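Local coordinates for protein putative transcriptional regulator (TetR/AcrR family) (Acinetobacter sp., PDB 3KNW) that probably binds DNA through an N-terminal helix-turn-helix and regulates transcription, as a putative member of the TetR/AcrR family, at the interface of chains A and B. Numbering follows the deposited sequence. Chains: chain A/B, Putative transcriptional regulator (TetR/AcrR family).

The interface of chains A and B. Residues chain A 181-184; chain B 121, 126, 129.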
loop_
_atom_site.group_PDB
_atom_site.type_symbol
_atom_site.label_atom_id
_atom_site.label_comp_id
_atom_site.label_asym_id
_atom_site.label_seq_id
_atom_site.Cartn_x
_atom_site.Cartn_y
_atom_site.Cartn_z
ATOM N N LYS A 181 3.734 -7.222 -4.337
ATOM C CA LYS A 181 2.628 -8.174 -4.246
ATOM C C LYS A 181 1.842 -8.296 -5.551
ATOM O O LYS A 181 1.472 -9.395 -5.984
ATOM C CB LYS A 181 1.651 -7.762 -3.135
ATOM C CG LYS A 181 2.271 -7.747 -1.768
ATOM C CD LYS A 181 3.151 -9.028 -1.528
ATOM C CE LYS A 181 3.050 -9.563 -0.076
ATOM N NZ LYS A 181 3.960 -10.740 0.100
ATOM N N LEU A 182 1.585 -7.164 -6.168
ATOM C CA LEU A 182 0.847 -7.151 -7.410
ATOM C C LEU A 182 1.627 -7.907 -8.483
ATOM O O LEU A 182 1.030 -8.697 -9.203
ATOM C CB LEU A 182 0.607 -5.733 -7.879
ATOM C CG LEU A 182 -0.325 -5.682 -9.087
ATOM C CD1 LEU A 182 -1.761 -6.130 -8.607
ATOM C CD2 LEU A 182 -0.343 -4.271 -9.765
ATOM N N TYR A 183 2.931 -7.657 -8.583
ATOM C CA TYR A 183 3.827 -8.291 -9.603
ATOM C C TYR A 183 4.261 -9.692 -9.147
ATOM O O TYR A 183 4.640 -10.510 -9.931
ATOM C CB TYR A 183 5.109 -7.517 -9.789
ATOM C CG TYR A 183 5.006 -6.069 -10.249
ATOM C CD1 TYR A 183 3.814 -5.493 -10.559
ATOM C CD2 TYR A 183 6.156 -5.264 -10.360
ATOM C CE1 TYR A 183 3.745 -4.197 -11.049
ATOM C CE2 TYR A 183 6.070 -3.947 -10.841
ATOM C CZ TYR A 183 4.850 -3.448 -11.169
ATOM O OH TYR A 183 4.697 -2.165 -11.601
ATOM N N LYS A 184 4.162 -9.987 -7.881
ATOM C CA LYS A 184 4.626 -11.240 -7.355
ATOM C C LYS A 184 6.109 -11.403 -7.542
ATOM O O LYS A 184 6.567 -12.497 -7.562
ATOM C CB LYS A 184 3.885 -12.456 -7.939
ATOM C CG LYS A 184 2.443 -12.274 -8.110
ATOM C CD LYS A 184 1.612 -13.566 -7.953
ATOM C CE LYS A 184 1.926 -14.616 -9.020
ATOM N NZ LYS A 184 1.066 -15.891 -8.925
ATOM N N VAL B 121 -4.434 -10.286 -3.892
ATOM C CA VAL B 121 -3.705 -10.821 -5.060
ATOM C C VAL B 121 -3.679 -12.355 -5.182
ATOM O O VAL B 121 -3.615 -12.910 -6.288
ATOM C CB VAL B 121 -2.244 -10.352 -5.009
ATOM C CG1 VAL B 121 -1.432 -10.974 -6.167
ATOM C CG2 VAL B 121 -2.168 -8.811 -5.046
ATOM N N GLU B 126 -4.967 -14.999 -12.660
ATOM C CA GLU B 126 -3.845 -14.525 -13.447
ATOM C C GLU B 126 -4.175 -13.533 -14.530
ATOM O O GLU B 126 -3.460 -12.555 -14.703
ATOM C CB GLU B 126 -3.100 -15.704 -14.070
ATOM C CG GLU B 126 -2.014 -16.245 -13.215
ATOM C CD GLU B 126 -0.976 -15.168 -12.881
ATOM O OE1 GLU B 126 -0.495 -14.514 -13.855
ATOM O OE2 GLU B 126 -0.664 -14.976 -11.665
ATOM N N ARG B 129 -4.933 -10.268 -12.651
ATOM C CA ARG B 129 -3.682 -9.756 -12.122
ATOM C C ARG B 129 -2.729 -9.242 -13.227
ATOM O O ARG B 129 -2.055 -8.236 -13.037
ATOM C CB ARG B 129 -3.076 -10.819 -11.237
ATOM C CG ARG B 129 -1.736 -10.549 -10.668
ATOM C CD ARG B 129 -0.911 -11.813 -10.825
ATOM N NE ARG B 129 0.504 -11.571 -10.980
ATOM C CZ ARG B 129 1.093 -10.992 -12.024
ATOM N NH1 ARG B 129 0.435 -10.600 -13.088
ATOM N NH2 ARG B 129 2.383 -10.814 -12.006
#
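B:Arg129 reaches over to A:Tyr183 and A:Leu182 at the C-terminal end of helix 162-183 of chain A and caps it with its guanidinium. The terminal nitrogen B:Arg129 NH2 donates a hydrogen bond to the backbone carbonyl A:Tyr183 O at 3.1 Å. The bond is bent, 142° at the hydrogen; the donor stands above the carbonyl plane instead of meeting a lone pair, and the oxygen is tilted somewhat from the guanidinium plane. A second carbonyl, A:Leu182 O, lies over one face of the same guanidinium, toward its rim, 3.4 Å from B:Arg129 NE. A positive group against these last carbonyls would suit the negative end of the helix dipole.

A:Lys184, just past the helix, crosses the arginine, with A:Lys184 CG in the guanidinium plane at the edge, 3.5 Å from B:Arg129 NE. The lysine chain bends at chi2 and chi3 and then runs out to meet B:Glu126 tip to tip. A:Lys184 NZ, the side-chain amine, lies 3.4 Å from the carboxylate oxygen B:Glu126 OE2, a salt bridge whose hydrogen bond is weak. Within chain B, B:Glu126 OE2 also forms a longer salt bridge, to B:Arg129 NE at 3.7 Å. One carboxylate oxygen thus serves both basic groups, likely easing the repulsion between them.

Both B:Glu126 and B:Arg129 belong to the first turn of helix 126-153; in the arginine, CG anti to the backbone N (chi1 176°) and a bend at chi2 carry the guanidinium to the carbonyls of A:Leu182 and A:Tyr183. Earlier in the last turn of helix 162-183, the carbonyl of A:Lys181 faces B:Val121, whose two methyls make van der Waals contact with the oxygen. The patch recurs with the chains exchanged across the two-fold axis of the dimer, an assembly typical of TetR-family regulators. Of the two valine methyls, B:Val121 CG1 lies nearer the carbonyl oxygen A:Lys181 O, at 3.3 Å.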